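Local coordinates for protein PHO85 cyclin-10 (Saccharomyces cerevisiae, PDB 4KRD) that acts as a cyclin partner of the cyclin-dependent kinase PHO85, forming a holoenzyme that phosphorylates and negatively regulates the glycogen synthase GSY2, at residues I47-L51 with L128-V133; E70-F74 with K171-L176; F107-L112 with C179-L185. One frame throughout, in Å; residues are numbered along the deposited sequence.

Interaction 1. Residues I47-L51 with L128-V133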
ATOM      1  N   ILE B  47      -5.337   4.282  25.939  1.00 32.58           N
ATOM      2  CA  ILE B  47      -4.518   5.393  26.407  1.00 38.46           C
ATOM      3  C   ILE B  47      -4.477   5.454  27.943  1.00 37.98           C
ATOM      4  O   ILE B  47      -3.412   5.582  28.547  1.00 35.15           O
ATOM      5  CB  ILE B  47      -5.008   6.734  25.854  1.00 33.10           C
ATOM      6  CG1 ILE B  47      -4.754   6.790  24.343  1.00 34.12           C
ATOM      7  CG2 ILE B  47      -4.269   7.865  26.562  1.00 34.69           C
ATOM      8  CD1 ILE B  47      -5.621   7.801  23.593  1.00 41.45           C
ATOM      9  N   GLU B  48      -5.638   5.346  28.574  1.00 41.11           N
ATOM     10  CA  GLU B  48      -5.680   5.382  30.035  1.00 42.29           C
ATOM     11  C   GLU B  48      -4.844   4.280  30.667  1.00 41.90           C
ATOM     12  O   GLU B  48      -4.157   4.524  31.651  1.00 40.74           O
ATOM     13  CB  GLU B  48      -7.121   5.354  30.543  1.00 44.22           C
ATOM     14  CG  GLU B  48      -7.860   6.642  30.220  1.00 51.79           C
ATOM     15  CD  GLU B  48      -9.348   6.569  30.510  1.00 68.03           C
ATOM     16  OE1 GLU B  48      -9.793   5.571  31.136  1.00 62.92           O
ATOM     17  OE2 GLU B  48     -10.069   7.516  30.106  1.00 69.24           O
ATOM     18  N   LEU B  49      -4.879   3.074  30.099  1.00 42.20           N
ATOM     19  CA  LEU B  49      -4.097   1.966  30.660  1.00 38.36           C
ATOM     20  C   LEU B  49      -2.599   2.110  30.420  1.00 41.05           C
ATOM     21  O   LEU B  49      -1.787   1.797  31.290  1.00 37.82           O
ATOM     22  CB  LEU B  49      -4.619   0.614  30.176  1.00 38.74           C
ATOM     23  CG  LEU B  49      -6.028   0.298  30.671  1.00 44.18           C
ATOM     24  CD1 LEU B  49      -6.582  -0.953  30.028  1.00 44.04           C
ATOM     25  CD2 LEU B  49      -6.046   0.176  32.204  1.00 52.45           C
ATOM     26  N   LEU B  50      -2.219   2.611  29.248  1.00 37.39           N
ATOM     27  CA  LEU B  50      -0.814   2.886  29.005  1.00 37.01           C
ATOM     28  C   LEU B  50      -0.293   3.922  30.005  1.00 33.18           C
ATOM     29  O   LEU B  50       0.829   3.819  30.497  1.00 38.06           O
ATOM     30  CB  LEU B  50      -0.607   3.365  27.563  1.00 32.46           C
ATOM     31  CG  LEU B  50      -0.829   2.236  26.564  1.00 31.17           C
ATOM     32  CD1 LEU B  50      -0.846   2.778  25.121  1.00 31.11           C
ATOM     33  CD2 LEU B  50       0.266   1.200  26.771  1.00 30.97           C
ATOM     34  N   LEU B  51      -1.102   4.936  30.268  1.00 36.48           N
ATOM     35  CA  LEU B  51      -0.751   5.952  31.255  1.00 38.45           C
ATOM     36  C   LEU B  51      -0.534   5.295  32.620  1.00 40.32           C
ATOM     37  O   LEU B  51       0.460   5.553  33.285  1.00 43.15           O
ATOM     38  CB  LEU B  51      -1.845   7.016  31.343  1.00 42.95           C
ATOM     39  CG  LEU B  51      -1.874   8.051  30.217  1.00 42.65           C
ATOM     40  CD1 LEU B  51      -3.167   8.854  30.246  1.00 47.75           C
ATOM     41  CD2 LEU B  51      -0.659   8.970  30.307  1.00 40.38           C
ATOM     42  N   LEU B 128       4.461   6.628  28.512  1.00 36.55           N
ATOM     43  CA  LEU B 128       3.520   7.641  28.036  1.00 39.21           C
ATOM     44  C   LEU B 128       3.201   8.623  29.170  1.00 44.31           C
ATOM     45  O   LEU B 128       2.873   8.187  30.267  1.00 43.41           O
ATOM     46  CB  LEU B 128       2.221   6.968  27.610  1.00 32.25           C
ATOM     47  CG  LEU B 128       1.094   7.859  27.075  1.00 36.44           C
ATOM     48  CD1 LEU B 128       1.555   8.719  25.894  1.00 35.16           C
ATOM     49  CD2 LEU B 128      -0.094   6.988  26.687  1.00 33.22           C
ATOM     50  N   GLN B 129       3.273   9.926  28.898  1.00 46.04           N
ATOM     51  CA  GLN B 129       2.868  10.961  29.863  1.00 48.02           C
ATOM     52  C   GLN B 129       1.579  11.633  29.408  1.00 50.49           C
ATOM     53  O   GLN B 129       1.268  11.638  28.209  1.00 39.92           O
ATOM     54  CB  GLN B 129       3.927  12.057  29.981  1.00 49.64           C
ATOM     55  CG  GLN B 129       5.338  11.598  30.246  1.00 55.47           C
ATOM     56  CD  GLN B 129       6.303  12.776  30.262  1.00 64.62           C
ATOM     57  OE1 GLN B 129       6.903  13.119  29.241  1.00 61.72           O
ATOM     58  NE2 GLN B 129       6.433  13.420  31.421  1.00 61.59           N
ATOM     59  N   GLU B 130       0.851  12.234  30.354  1.00 41.62           N
ATOM     60  CA  GLU B 130      -0.419  12.880  30.035  1.00 40.40           C
ATOM     61  C   GLU B 130      -0.224  14.052  29.089  1.00 40.80           C
ATOM     62  O   GLU B 130      -1.089  14.343  28.259  1.00 39.21           O
ATOM     63  CB  GLU B 130      -1.153  13.354  31.299  1.00 51.89           C
ATOM     64  CG  GLU B 130      -2.569  13.885  31.019  1.00 54.17           C
ATOM     65  CD  GLU B 130      -3.553  12.791  30.567  1.00 61.76           C
ATOM     66  OE1 GLU B 130      -3.851  11.882  31.376  1.00 65.59           O
ATOM     67  OE2 GLU B 130      -4.036  12.842  29.409  1.00 64.99           O
ATOM     68  N   LYS B 131       0.912  14.729  29.211  1.00 35.66           N
ATOM     69  CA  LYS B 131       1.191  15.862  28.335  1.00 43.20           C
ATOM     70  C   LYS B 131       1.476  15.451  26.877  1.00 39.09           C
ATOM     71  O   LYS B 131       1.602  16.311  25.999  1.00 39.52           O
ATOM     72  CB  LYS B 131       2.331  16.714  28.888  1.00 43.94           C
ATOM     73  CG  LYS B 131       1.994  17.381  30.216  1.00 50.43           C
ATOM     74  CD  LYS B 131       2.763  18.676  30.398  1.00 54.94           C
ATOM     75  CE  LYS B 131       2.202  19.495  31.553  1.00 55.96           C
ATOM     76  NZ  LYS B 131       2.741  20.882  31.534  1.00 67.36           N
ATOM     77  N   GLU B 132       1.567  14.149  26.631  1.00 40.20           N
ATOM     78  CA  GLU B 132       1.833  13.636  25.271  1.00 36.19           C
ATOM     79  C   GLU B 132       0.565  13.141  24.595  1.00 36.19           C
ATOM     80  O   GLU B 132       0.551  12.913  23.374  1.00 33.26           O
ATOM     81  CB  GLU B 132       2.895  12.532  25.323  1.00 33.10           C
ATOM     82  CG  GLU B 132       4.282  13.079  25.696  1.00 37.32           C
ATOM     83  CD  GLU B 132       5.223  12.049  26.313  1.00 42.74           C
ATOM     84  OE1 GLU B 132       4.817  10.885  26.517  1.00 38.45           O
ATOM     85  OE2 GLU B 132       6.385  12.417  26.603  1.00 45.11           O
ATOM     86  N   VAL B 133      -0.511  13.005  25.369  1.00 35.08           N
ATOM     87  CA  VAL B 133      -1.728  12.358  24.874  1.00 35.45           C
ATOM     88  C   VAL B 133      -2.469  13.109  23.760  1.00 39.57           C
ATOM     89  O   VAL B 133      -2.882  12.506  22.761  1.00 39.93           O
ATOM     90  CB  VAL B 133      -2.714  12.031  26.009  1.00 37.44           C
ATOM     91  CG1 VAL B 133      -4.070  11.637  25.432  1.00 36.17           C
ATOM     92  CG2 VAL B 133      -2.139  10.928  26.905  1.00 38.84           C
TER

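Interaction 2. Residues E70-F74 with K171-L176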
ATOM      1  N   GLU B  70      12.104  12.775  17.494  1.00 38.23           N
ATOM      2  CA  GLU B  70      10.746  12.755  16.942  1.00 37.62           C
ATOM      3  C   GLU B  70       9.698  12.686  18.059  1.00 35.84           C
ATOM      4  O   GLU B  70       8.719  13.446  18.080  1.00 37.61           O
ATOM      5  CB  GLU B  70      10.578  11.566  15.983  1.00 36.59           C
ATOM      6  CG  GLU B  70      11.513  11.596  14.791  1.00 39.14           C
ATOM      7  CD  GLU B  70      11.163  12.688  13.796  1.00 41.18           C
ATOM      8  OE1 GLU B  70      10.101  13.321  13.944  1.00 42.63           O
ATOM      9  OE2 GLU B  70      11.952  12.915  12.857  1.00 46.23           O
ATOM     10  N   TYR B  71       9.913  11.777  19.003  1.00 30.95           N
ATOM     11  CA  TYR B  71       8.949  11.577  20.069  1.00 32.94           C
ATOM     12  C   TYR B  71       8.695  12.839  20.930  1.00 36.27           C
ATOM     13  O   TYR B  71       7.570  13.086  21.354  1.00 34.33           O
ATOM     14  CB  TYR B  71       9.347  10.391  20.946  1.00 34.58           C
ATOM     15  CG  TYR B  71       8.256  10.024  21.911  1.00 36.25           C
ATOM     16  CD1 TYR B  71       7.191   9.218  21.514  1.00 34.03           C
ATOM     17  CD2 TYR B  71       8.262  10.513  23.212  1.00 36.05           C
ATOM     18  CE1 TYR B  71       6.173   8.898  22.391  1.00 38.77           C
ATOM     19  CE2 TYR B  71       7.249  10.198  24.098  1.00 36.76           C
ATOM     20  CZ  TYR B  71       6.204   9.397  23.684  1.00 39.99           C
ATOM     21  OH  TYR B  71       5.194   9.079  24.559  1.00 39.81           O
ATOM     22  N   SER B  72       9.733  13.634  21.177  1.00 38.90           N
ATOM     23  CA  SER B  72       9.577  14.870  21.957  1.00 41.49           C
ATOM     24  C   SER B  72       8.583  15.861  21.336  1.00 42.51           C
ATOM     25  O   SER B  72       8.070  16.744  22.020  1.00 41.25           O
ATOM     26  CB  SER B  72      10.929  15.551  22.163  1.00 42.75           C
ATOM     27  OG  SER B  72      11.475  15.985  20.930  1.00 45.02           O
ATOM     28  N   ASN B  73       8.307  15.718  20.044  1.00 38.76           N
ATOM     29  CA  ASN B  73       7.293  16.554  19.393  1.00 38.36           C
ATOM     30  C   ASN B  73       5.888  16.379  19.993  1.00 32.02           C
ATOM     31  O   ASN B  73       5.017  17.233  19.823  1.00 36.86           O
ATOM     32  CB  ASN B  73       7.261  16.302  17.870  1.00 38.25           C
ATOM     33  CG  ASN B  73       8.432  16.948  17.141  1.00 43.36           C
ATOM     34  OD1 ASN B  73       8.857  18.056  17.481  1.00 47.06           O
ATOM     35  ND2 ASN B  73       8.965  16.255  16.137  1.00 35.86           N
ATOM     36  N   PHE B  74       5.653  15.264  20.677  1.00 33.01           N
ATOM     37  CA  PHE B  74       4.326  15.006  21.241  1.00 31.11           C
ATOM     38  C   PHE B  74       4.051  15.776  22.534  1.00 36.81           C
ATOM     39  O   PHE B  74       2.895  15.963  22.903  1.00 35.00           O
ATOM     40  CB  PHE B  74       4.097  13.514  21.486  1.00 31.44           C
ATOM     41  CG  PHE B  74       4.092  12.694  20.222  1.00 31.78           C
ATOM     42  CD1 PHE B  74       3.123  12.903  19.258  1.00 30.16           C
ATOM     43  CD2 PHE B  74       5.064  11.732  20.003  1.00 34.24           C
ATOM     44  CE1 PHE B  74       3.127  12.169  18.073  1.00 34.69           C
ATOM     45  CE2 PHE B  74       5.082  10.987  18.824  1.00 35.70           C
ATOM     46  CZ  PHE B  74       4.108  11.202  17.861  1.00 32.18           C
ATOM     47  N   LYS B 171       4.363  17.829  11.220  1.00 34.41           N
ATOM     48  CA  LYS B 171       5.393  17.412  12.122  1.00 31.00           C
ATOM     49  C   LYS B 171       4.965  16.206  12.962  1.00 32.50           C
ATOM     50  O   LYS B 171       5.739  15.332  13.228  1.00 33.10           O
ATOM     51  CB  LYS B 171       5.787  18.578  13.004  1.00 20.00           C
ATOM     52  CG  LYS B 171       6.902  18.286  13.924  1.00 20.00           C
ATOM     53  CD  LYS B 171       7.198  19.424  14.846  1.00 20.00           C
ATOM     54  CE  LYS B 171       8.008  20.475  14.157  1.00 20.00           C
ATOM     55  NZ  LYS B 171       7.774  21.872  14.673  1.00 20.00           N
ATOM     56  N   LEU B 172       3.714  16.195  13.371  1.00 32.34           N
ATOM     57  CA  LEU B 172       3.168  15.097  14.156  1.00 37.10           C
ATOM     58  C   LEU B 172       2.961  13.810  13.344  1.00 32.66           C
ATOM     59  O   LEU B 172       3.274  12.726  13.834  1.00 29.76           O
ATOM     60  CB  LEU B 172       1.869  15.522  14.837  1.00 35.98           C
ATOM     61  CG  LEU B 172       2.038  16.607  15.915  1.00 33.32           C
ATOM     62  CD1 LEU B 172       0.696  16.938  16.521  1.00 36.33           C
ATOM     63  CD2 LEU B 172       3.061  16.176  16.992  1.00 35.24           C
ATOM     64  N   GLU B 173       2.436  13.921  12.124  1.00 31.43           N
ATOM     65  CA  GLU B 173       2.341  12.749  11.234  1.00 32.71           C
ATOM     66  C   GLU B 173       3.681  12.045  11.101  1.00 31.45           C
ATOM     67  O   GLU B 173       3.766  10.829  11.218  1.00 27.86           O
ATOM     68  CB  GLU B 173       1.920  13.141   9.814  1.00 30.03           C
ATOM     69  CG  GLU B 173       0.542  13.711   9.664  1.00 34.64           C
ATOM     70  CD  GLU B 173       0.265  14.130   8.216  1.00 33.65           C
ATOM     71  OE1 GLU B 173       1.173  14.674   7.559  1.00 35.45           O
ATOM     72  OE2 GLU B 173      -0.866  13.925   7.748  1.00 42.50           O
ATOM     73  N   VAL B 174       4.722  12.818  10.809  1.00 32.10           N
ATOM     74  CA  VAL B 174       6.030  12.249  10.540  1.00 31.54           C
ATOM     75  C   VAL B 174       6.671  11.702  11.811  1.00 31.92           C
ATOM     76  O   VAL B 174       7.347  10.690  11.773  1.00 29.23           O
ATOM     77  CB  VAL B 174       6.969  13.278   9.885  1.00 35.30           C
ATOM     78  CG1 VAL B 174       8.374  12.714   9.760  1.00 34.58           C
ATOM     79  CG2 VAL B 174       6.436  13.692   8.525  1.00 33.41           C
ATOM     80  N   SER B 175       6.467  12.384  12.932  1.00 28.19           N
ATOM     81  CA  SER B 175       7.015  11.914  14.196  1.00 33.89           C
ATOM     82  C   SER B 175       6.469  10.531  14.554  1.00 32.82           C
ATOM     83  O   SER B 175       7.221   9.654  14.966  1.00 30.37           O
ATOM     84  CB  SER B 175       6.714  12.907  15.327  1.00 35.78           C
ATOM     85  OG  SER B 175       7.342  14.156  15.082  1.00 36.93           O
ATOM     86  N   LEU B 176       5.161  10.337  14.407  1.00 25.32           N
ATOM     87  CA  LEU B 176       4.578   9.048  14.763  1.00 24.86           C
ATOM     88  C   LEU B 176       5.065   8.011  13.752  1.00 28.09           C
ATOM     89  O   LEU B 176       5.474   6.915  14.111  1.00 26.16           O
ATOM     90  CB  LEU B 176       3.054   9.113  14.778  1.00 27.48           C
ATOM     91  CG  LEU B 176       2.363   7.775  15.025  1.00 28.56           C
ATOM     92  CD1 LEU B 176       2.849   7.175  16.366  1.00 28.76           C
ATOM     93  CD2 LEU B 176       0.861   7.919  14.988  1.00 30.97           C
TER
HETATM   94  O   HOH W   1       8.639  15.369  12.619  1.00 44.41           O

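Interaction 3. Residues F107-L112 with C179-L185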
ATOM      1  N   PHE B 107      -4.244   0.521  17.267  1.00 29.93           N
ATOM      2  CA  PHE B 107      -3.129  -0.381  17.034  1.00 29.27           C
ATOM      3  C   PHE B 107      -1.815   0.367  16.864  1.00 26.90           C
ATOM      4  O   PHE B 107      -0.762  -0.139  17.244  1.00 29.50           O
ATOM      5  CB  PHE B 107      -3.349  -1.314  15.828  1.00 33.64           C
ATOM      6  CG  PHE B 107      -2.259  -2.332  15.692  1.00 35.48           C
ATOM      7  CD1 PHE B 107      -2.274  -3.482  16.477  1.00 31.78           C
ATOM      8  CD2 PHE B 107      -1.184  -2.117  14.838  1.00 31.09           C
ATOM      9  CE1 PHE B 107      -1.248  -4.417  16.394  1.00 35.45           C
ATOM     10  CE2 PHE B 107      -0.143  -3.046  14.757  1.00 29.98           C
ATOM     11  CZ  PHE B 107      -0.180  -4.197  15.535  1.00 35.37           C
ATOM     12  N   LEU B 108      -1.863   1.565  16.284  1.00 27.80           N
ATOM     13  CA  LEU B 108      -0.653   2.374  16.145  1.00 29.72           C
ATOM     14  C   LEU B 108      -0.064   2.719  17.522  1.00 30.27           C
ATOM     15  O   LEU B 108       1.152   2.640  17.732  1.00 28.15           O
ATOM     16  CB  LEU B 108      -0.917   3.651  15.321  1.00 23.87           C
ATOM     17  CG  LEU B 108      -1.274   3.450  13.838  1.00 31.17           C
ATOM     18  CD1 LEU B 108      -1.565   4.790  13.143  1.00 27.54           C
ATOM     19  CD2 LEU B 108      -0.163   2.698  13.105  1.00 28.00           C
ATOM     20  N   ILE B 109      -0.918   3.105  18.469  1.00 28.83           N
ATOM     21  CA  ILE B 109      -0.409   3.385  19.801  1.00 29.72           C
ATOM     22  C   ILE B 109       0.036   2.099  20.516  1.00 27.39           C
ATOM     23  O   ILE B 109       1.048   2.101  21.217  1.00 30.53           O
ATOM     24  CB  ILE B 109      -1.397   4.229  20.652  1.00 35.86           C
ATOM     25  CG1 ILE B 109      -2.714   3.488  20.861  1.00 38.13           C
ATOM     26  CG2 ILE B 109      -1.658   5.592  19.995  1.00 32.82           C
ATOM     27  CD1 ILE B 109      -3.564   4.101  21.995  1.00 44.25           C
ATOM     28  N   ASP B 110      -0.712   1.010  20.314  1.00 28.46           N
ATOM     29  CA  ASP B 110      -0.332  -0.342  20.765  1.00 30.40           C
ATOM     30  C   ASP B 110       1.080  -0.691  20.341  1.00 30.20           C
ATOM     31  O   ASP B 110       1.882  -1.152  21.132  1.00 32.14           O
ATOM     32  CB  ASP B 110      -1.233  -1.416  20.124  1.00 31.26           C
ATOM     33  CG  ASP B 110      -2.614  -1.518  20.768  1.00 37.25           C
ATOM     34  OD1 ASP B 110      -2.755  -1.187  21.963  1.00 38.05           O
ATOM     35  OD2 ASP B 110      -3.554  -1.970  20.065  1.00 38.50           O
ATOM     36  N   THR B 111       1.377  -0.505  19.055  1.00 28.84           N
ATOM     37  CA  THR B 111       2.662  -0.948  18.550  1.00 23.15           C
ATOM     38  C   THR B 111       3.794   0.005  18.933  1.00 25.33           C
ATOM     39  O   THR B 111       4.961  -0.389  18.993  1.00 27.71           O
ATOM     40  CB  THR B 111       2.602  -1.232  17.020  1.00 32.50           C
ATOM     41  OG1 THR B 111       3.741  -2.010  16.628  1.00 31.56           O
ATOM     42  CG2 THR B 111       2.567   0.070  16.243  1.00 29.47           C
ATOM     43  N   LEU B 112       3.459   1.262  19.203  1.00 26.62           N
ATOM     44  CA  LEU B 112       4.460   2.195  19.705  1.00 28.05           C
ATOM     45  C   LEU B 112       4.869   1.848  21.151  1.00 32.76           C
ATOM     46  O   LEU B 112       6.058   1.898  21.516  1.00 29.03           O
ATOM     47  CB  LEU B 112       3.931   3.634  19.629  1.00 29.48           C
ATOM     48  CG  LEU B 112       4.818   4.772  20.156  1.00 32.02           C
ATOM     49  CD1 LEU B 112       6.251   4.706  19.607  1.00 33.57           C
ATOM     50  CD2 LEU B 112       4.180   6.154  19.899  1.00 35.44           C
ATOM     51  N   CYS B 179       8.482   6.973  14.536  1.00 29.05           N
ATOM     52  CA  CYS B 179       8.471   6.186  15.777  1.00 31.80           C
ATOM     53  C   CYS B 179       7.943   4.748  15.658  1.00 32.52           C
ATOM     54  O   CYS B 179       8.339   3.891  16.441  1.00 33.07           O
ATOM     55  CB  CYS B 179       7.754   6.947  16.908  1.00 35.23           C
ATOM     56  SG  CYS B 179       8.694   8.387  17.490  1.00 36.90           S
ATOM     57  N   VAL B 180       7.060   4.475  14.695  1.00 27.29           N
ATOM     58  CA  VAL B 180       6.497   3.125  14.558  1.00 29.26           C
ATOM     59  C   VAL B 180       6.975   2.307  13.344  1.00 30.10           C
ATOM     60  O   VAL B 180       6.633   1.133  13.214  1.00 31.88           O
ATOM     61  CB  VAL B 180       4.943   3.127  14.528  1.00 26.11           C
ATOM     62  CG1 VAL B 180       4.364   3.513  15.893  1.00 28.19           C
ATOM     63  CG2 VAL B 180       4.418   4.027  13.431  1.00 29.31           C
ATOM     64  N   CYS B 181       7.740   2.915  12.450  1.00 29.44           N
ATOM     65  CA  CYS B 181       8.010   2.257  11.160  1.00 32.90           C
ATOM     66  C   CYS B 181       9.043   1.134  11.303  1.00 35.04           C
ATOM     67  O   CYS B 181       9.252   0.359  10.374  1.00 36.11           O
ATOM     68  CB  CYS B 181       8.434   3.279  10.095  1.00 30.46           C
ATOM     69  SG  CYS B 181      10.079   3.927  10.354  1.00 37.34           S
ATOM     70  N   ASN B 182       9.665   1.033  12.482  1.00 37.25           N
ATOM     71  CA  ASN B 182      10.522  -0.112  12.811  1.00 37.82           C
ATOM     72  C   ASN B 182       9.705  -1.328  13.265  1.00 42.16           C
ATOM     73  O   ASN B 182      10.261  -2.386  13.557  1.00 40.44           O
ATOM     74  CB  ASN B 182      11.538   0.255  13.907  1.00 39.64           C
ATOM     75  CG  ASN B 182      10.865   0.600  15.244  1.00 51.68           C
ATOM     76  OD1 ASN B 182       9.770   1.181  15.273  1.00 49.29           O
ATOM     77  ND2 ASN B 182      11.525   0.254  16.353  1.00 57.99           N
ATOM     78  N   THR B 183       8.388  -1.169  13.355  1.00 32.02           N
ATOM     79  CA  THR B 183       7.525  -2.287  13.707  1.00 34.84           C
ATOM     80  C   THR B 183       6.667  -2.696  12.507  1.00 35.68           C
ATOM     81  O   THR B 183       6.574  -1.968  11.521  1.00 35.14           O
ATOM     82  CB  THR B 183       6.617  -1.967  14.922  1.00 36.18           C
ATOM     83  OG1 THR B 183       5.492  -1.185  14.504  1.00 36.96           O
ATOM     84  CG2 THR B 183       7.397  -1.201  15.993  1.00 39.08           C
ATOM     85  N   LYS B 184       6.048  -3.865  12.587  1.00 32.07           N
ATOM     86  CA  LYS B 184       5.199  -4.337  11.494  1.00 33.62           C
ATOM     87  C   LYS B 184       3.821  -3.682  11.514  1.00 33.32           C
ATOM     88  O   LYS B 184       3.038  -3.896  12.441  1.00 34.80           O
ATOM     89  CB  LYS B 184       5.101  -5.854  11.533  1.00 37.06           C
ATOM     90  CG  LYS B 184       6.453  -6.512  11.299  1.00 39.58           C
ATOM     91  CD  LYS B 184       6.466  -7.949  11.771  1.00 48.17           C
ATOM     92  CE  LYS B 184       7.876  -8.507  11.763  1.00 49.05           C
ATOM     93  NZ  LYS B 184       8.266  -9.000  10.417  1.00 52.11           N
ATOM     94  N   LEU B 185       3.538  -2.914  10.461  1.00 32.33           N
ATOM     95  CA  LEU B 185       2.427  -1.968  10.417  1.00 38.45           C
ATOM     96  C   LEU B 185       1.347  -2.279   9.390  1.00 37.70           C
ATOM     97  O   LEU B 185       0.372  -1.534   9.260  1.00 39.72           O
ATOM     98  CB  LEU B 185       2.953  -0.582  10.054  1.00 38.31           C
ATOM     99  CG  LEU B 185       3.820   0.153  11.053  1.00 36.59           C
ATOM    100  CD1 LEU B 185       4.183   1.537  10.524  1.00 40.62           C
ATOM    101  CD2 LEU B 185       3.067   0.255  12.374  1.00 40.60           C
TER

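Interaction 1. Residues I47-L51 with L128-V133
Ile-47, Leu-50 and Leu-51 of helix 36-54 pack on Leu-128 and Val-133, which straddle the start of helix 130-148 in the predominantly helical cyclin fold. The tight part is mostly aliphatic. With CG anti to the backbone N (chi1 -180°), Leu-128 turns its CD2 methyl toward helix 36-54, 3.8 Å from CB of Leu-50. Leu-51 slants across the same side chain, its CD2 lying 3.8 Å from CG of Leu-128 and also resting on the backbone between Gln-129 and Glu-130. One helical turn earlier, the CG2 branch of Ile-47 fits against both methyls of Val-133, with CG2 of Val-133 the nearer at 3.7 Å. Phe-113 of helix 99-113 also touches Leu-50 and Leu-128, and Ile-109 touches Ile-47. Buried Glu-132 ties down the loop: its OE1 takes Gln-129 N at 3.0 Å, from above the carboxylate plane, and also bonds to Tyr-71 OH.

Toward solvent the chemistry changes. Glu-130 is exposed, and no hydrogen bond links the two segments. Bent at chi2 (68°), the chain of Glu-130 stands roughly at right angles to Leu-51 and brings its carboxylate up to the CD1 methyl of Leu-51, with OE1 at 3.3 Å.

Interaction 2. Residues E70-F74 with K171-L176
In this cyclin domain, the end of helix 65-72 and the turn after it lean on helix 166-180, where the hydroxyl of Ser-175 is the polar centre of a mostly buried contact. Asn-73 ND2 donates to Ser-175 OG at 2.9 Å; the bond is fairly straight (155° at the hydrogen) and tilted 16° from the amide plane. Ser-175 OG also lies 2.7 Å from Lys-171 O, one turn back on the helix. Glu-70 folds its chain at chi2 (-71°), which brings OE1 within 3.1 Å of Ser-175 OG. A water donates to both Glu-70 OE1 and Lys-171 O, so the carboxylate is tied to the neighbouring helix through solvent. The other oxygen, Glu-70 OE2, is hydrogen-bonded to a polar side chain on the chain of another protein.

On the outer side, the Lys-171 side chain runs at about a right angle to that of Asn-73, with its CD 3.4 Å from OD1 of Asn-73. On the inner side the Phe-74 ring takes over: its CZ meets Leu-176 CB at 3.9 Å, with Leu-176 CA at the ring edge, and its CD1 lies 4.0 Å from Leu-172 CD2. The Phe-74 and Leu-172 side chains lie alongside, pointing opposite ways. Met-136 of helix 130-148 also touches Phe-74, and Arg-135 bonds to Asn-73 O. The result is a polar cluster beside an apolar core, joining the C-terminal part of helix 65-72 and the residues that follow to helix 166-180, within the helical bundle of a cyclin box.

Interaction 3. Residues F107-L112 with C179-L185
Thr-111 on helix 99-113 and Thr-183, just beyond helix 166-180, are joined by the single hydrogen bond across this contact: Thr-111 OG1 donates to Thr-183 OG1 at 2.9 Å. The torsion of Thr-111 (chi1 -164°) sets its hydroxyl anti to the backbone N and directs it at the turn. Thr-183 OG1 in turn donates to Val-180 O at 2.9 Å, in the carbonyl plane. Since Thr-183 N bonds to the same oxygen, Val-180 O is gripped twice, and the type I beta turn from Val-180 to Thr-183 is closed by backbone and side chain together. A valine in place of Thr-183 would probably leave Thr-111 OG1 without this acceptor and reduce the hold on Val-180 O to the backbone bond alone.

Van der Waals packing runs alongside. Val-180 CG1 sits 3.8 Å from Leu-112 CB and equally near the carbonyl oxygen of Leu-108. Leu-112 CD1 touches Cys-179 CB at 3.8 Å. Leu-185 points its CD2 between Thr-111 CG2, 3.9 Å away, and Leu-108 CD2, the two leucine side chains crossing at about a right angle.

A polar atom meets an aromatic ring where Lys-184 O approaches the edge of Phe-107, near the ring plane.

Asn-19 bonds to both Thr-111 OG1 and Lys-184 O; Leu-108 and Leu-112 also face helix 130-148, while Phe-107 packs on helix 189-203.

Interaction 3 lies nearest the middle of the chain and is buried, as is most of interaction 2; interaction 1 is buried only on one flank and ends in exposed acidic and polar residues. Helix 166-180 serves both interactions 2 and 3, and Leu-176 of the former meets Leu-112 of the latter. Tyr-71 bridges further, probably hydrogen-bonded to Glu-132 of interaction 1 while packing on Cys-179 of interaction 3. Ile-47 against Ile-109 joins interactions 1 and 3 directly. Interaction 1 has no hydrogen bond between its segments and is mainly aliphatic, whereas the others add a hydrogen bond to a hydroxyl, from the Asn-73 amide in interaction 2 and the Thr-111 hydroxyl in interaction 3. Both also border another protein chain.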